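Local coordinates for odorant binding protein, antennal (Anopheles gambiae, PDB 3R1P), which probably binds small hydrophobic odorant molecules in the mosquito antenna, and here carries palmitic acid in the interior of its all-helical fold, at residues Cys48-Leu53 with Thr102-Val107. Numbering follows the deposited sequence.
Sequences CYIHCL and TAYETV. With PLM (palmitic acid), chain G.
The methyl of A103 presses against the backbone of the helix carrying H51: its CB lies 3.4 Å from H51 N, and the two CA atoms, H51 CA and A103 CA, are only 5.0 Å apart. With so small a residue at the crossing, the axes of segments 48-53 and 102-107 approach to 8.0 Å and cross at 85°. H51 adds its CB, 3.8 Å from A103 CB.

I50 fills the next place along, and its two branches divide the work. CG2, anti to the backbone N, reaches over to V107 CG2 at 3.6 Å and also packs on A103 CB. The other branch, CG1 with CD1 extended beyond it (chi2 169°), carries CD1 to the edge of the Y104 ring, near its plane, a looser touch at 4.5 Å from Y104 CD1. V107 CG1 packs on the fatty acid, 3.6 Å from PLM CE, while V107 CG2 is shared between I50 CG2 and the acyl chain. L53 CD1 touches the fatty acid at C9, nearer its carboxyl end, 3.7 Å from PLM C9, so both helices line the pocket that holds palmitic acid. No hydrogen bond crosses the interface.

Two disulfides tie the 48-53 segment to its surroundings: C48 to C100, at the start of helix 99-110 itself, and C52 to C21 of helix 11-25, two of the interlocked disulfides characteristic of classic insect odorant-binding proteins. F54 of helix 44-56 also packs on A103 and V107, while L124 of helix 114-125 meets Y49 and L53.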
loop_
_atom_site.group_PDB
_atom_site.type_symbol
_atom_site.label_atom_id
_atom_site.label_comp_id
_atom_site.label_asym_id
_atom_site.label_seq_id
_atom_site.Cartn_x
_atom_site.Cartn_y
_atom_site.Cartn_z
ATOM N N CYS A 48 7.245 -4.110 -0.685
ATOM C CA CYS A 48 6.951 -4.981 0.456
ATOM C C CYS A 48 6.287 -4.221 1.589
ATOM O O CYS A 48 5.441 -4.798 2.280
ATOM C CB CYS A 48 8.188 -5.745 0.916
ATOM S SG CYS A 48 8.789 -6.965 -0.279
ATOM N N TYR A 49 6.611 -2.902 1.747
ATOM C CA TYR A 49 5.982 -2.028 2.745
ATOM C C TYR A 49 4.462 -1.963 2.471
ATOM O O TYR A 49 3.663 -2.034 3.401
ATOM C CB TYR A 49 6.632 -0.615 2.718
ATOM C CG TYR A 49 5.849 0.452 3.454
ATOM C CD1 TYR A 49 6.087 0.719 4.799
ATOM C CD2 TYR A 49 4.881 1.214 2.800
ATOM C CE1 TYR A 49 5.352 1.687 5.487
ATOM C CE2 TYR A 49 4.157 2.198 3.472
ATOM C CZ TYR A 49 4.392 2.431 4.816
ATOM O OH TYR A 49 3.661 3.393 5.475
ATOM N N ILE A 50 4.086 -1.833 1.186
ATOM C CA ILE A 50 2.691 -1.787 0.737
ATOM C C ILE A 50 1.987 -3.109 1.080
ATOM O O ILE A 50 0.873 -3.063 1.625
ATOM C CB ILE A 50 2.571 -1.425 -0.764
ATOM C CG1 ILE A 50 3.311 -0.094 -1.085
ATOM C CG2 ILE A 50 1.089 -1.378 -1.178
ATOM C CD1 ILE A 50 3.478 0.233 -2.607
ATOM N N HIS A 51 2.638 -4.267 0.784
ATOM C CA HIS A 51 2.079 -5.589 1.125
ATOM C C HIS A 51 1.835 -5.651 2.623
ATOM O O HIS A 51 0.755 -6.071 3.044
ATOM C CB HIS A 51 2.967 -6.769 0.676
ATOM C CG HIS A 51 2.517 -8.066 1.291
ATOM N ND1 HIS A 51 3.187 -8.621 2.368
ATOM C CD2 HIS A 51 1.385 -8.775 1.071
ATOM C CE1 HIS A 51 2.489 -9.693 2.709
ATOM N NE2 HIS A 51 1.396 -9.826 1.953
ATOM N N CYS A 52 2.824 -5.182 3.424
ATOM C CA CYS A 52 2.706 -5.147 4.871
ATOM C C CYS A 52 1.456 -4.382 5.338
ATOM O O CYS A 52 0.754 -4.874 6.221
ATOM C CB CYS A 52 3.981 -4.606 5.511
ATOM S SG CYS A 52 3.884 -4.462 7.308
ATOM N N LEU A 53 1.164 -3.195 4.734
ATOM C CA LEU A 53 -0.019 -2.382 5.056
ATOM C C LEU A 53 -1.324 -3.149 4.809
ATOM O O LEU A 53 -2.256 -3.041 5.603
ATOM C CB LEU A 53 -0.055 -1.094 4.215
ATOM C CG LEU A 53 0.946 0.014 4.494
ATOM C CD1 LEU A 53 0.687 1.202 3.554
ATOM C CD2 LEU A 53 0.855 0.493 5.930
ATOM N N THR A 102 2.398 -8.036 -6.066
ATOM C CA THR A 102 0.927 -8.045 -6.087
ATOM C C THR A 102 0.383 -6.750 -5.462
ATOM O O THR A 102 -0.507 -6.125 -6.038
ATOM C CB THR A 102 0.378 -9.316 -5.387
ATOM O OG1 THR A 102 0.792 -10.479 -6.108
ATOM C CG2 THR A 102 -1.147 -9.313 -5.269
ATOM N N ALA A 103 0.925 -6.348 -4.285
ATOM C CA ALA A 103 0.484 -5.136 -3.579
ATOM C C ALA A 103 0.820 -3.873 -4.363
ATOM O O ALA A 103 -0.030 -2.976 -4.470
ATOM C CB ALA A 103 1.098 -5.070 -2.190
ATOM N N TYR A 104 2.050 -3.810 -4.919
ATOM C CA TYR A 104 2.483 -2.692 -5.748
ATOM C C TYR A 104 1.586 -2.530 -6.984
ATOM O O TYR A 104 1.105 -1.422 -7.241
ATOM C CB TYR A 104 3.958 -2.853 -6.162
ATOM C CG TYR A 104 4.396 -1.836 -7.194
ATOM C CD1 TYR A 104 4.693 -0.520 -6.828
ATOM C CD2 TYR A 104 4.499 -2.178 -8.539
ATOM C CE1 TYR A 104 5.078 0.426 -7.780
ATOM C CE2 TYR A 104 4.879 -1.241 -9.497
ATOM C CZ TYR A 104 5.177 0.056 -9.111
ATOM O OH TYR A 104 5.537 0.982 -10.059
ATOM N N GLU A 105 1.386 -3.616 -7.751
ATOM C CA GLU A 105 0.560 -3.599 -8.960
ATOM C C GLU A 105 -0.887 -3.217 -8.667
ATOM O O GLU A 105 -1.512 -2.538 -9.483
ATOM C CB GLU A 105 0.616 -4.933 -9.703
ATOM C CG GLU A 105 1.921 -5.190 -10.441
ATOM C CD GLU A 105 1.913 -6.436 -11.314
ATOM O OE1 GLU A 105 0.819 -6.862 -11.756
ATOM O OE2 GLU A 105 3.013 -6.973 -11.580
ATOM N N THR A 106 -1.418 -3.640 -7.506
ATOM C CA THR A 106 -2.796 -3.306 -7.112
ATOM C C THR A 106 -2.915 -1.776 -6.890
ATOM O O THR A 106 -3.855 -1.159 -7.396
ATOM C CB THR A 106 -3.248 -4.146 -5.891
ATOM O OG1 THR A 106 -3.167 -5.535 -6.203
ATOM C CG2 THR A 106 -4.664 -3.803 -5.423
ATOM N N VAL A 107 -1.956 -1.179 -6.143
ATOM C CA VAL A 107 -1.919 0.267 -5.863
ATOM C C VAL A 107 -1.773 1.071 -7.171
ATOM O O VAL A 107 -2.516 2.031 -7.378
ATOM C CB VAL A 107 -0.866 0.630 -4.787
ATOM C CG1 VAL A 107 -0.647 2.140 -4.674
ATOM C CG2 VAL A 107 -1.283 0.062 -3.442
HETATM C C1 PLM G . -7.680 3.316 10.244
HETATM O O1 PLM G . -8.361 3.908 11.112
HETATM O O2 PLM G . -7.646 2.066 10.173
HETATM C C2 PLM G . -6.884 4.156 9.261
HETATM C C3 PLM G . -6.046 3.310 8.297
HETATM C C4 PLM G . -5.683 4.068 7.017
HETATM C C5 PLM G . -4.410 3.513 6.374
HETATM C C6 PLM G . -4.548 3.325 4.862
HETATM C C7 PLM G . -3.435 2.441 4.297
HETATM C C8 PLM G . -3.700 2.059 2.843
HETATM C C9 PLM G . -2.454 2.195 1.972
HETATM C CA PLM G . -2.820 2.184 0.489
HETATM C CB PLM G . -1.630 2.542 -0.395
HETATM C CC PLM G . -1.456 4.054 -0.490
HETATM C CD PLM G . -0.907 4.489 -1.847
HETATM C CE PLM G . 0.600 4.281 -2.024
HETATM C CF PLM G . 1.368 4.029 -0.727
HETATM C CG PLM G . 1.673 5.323 -0.002
#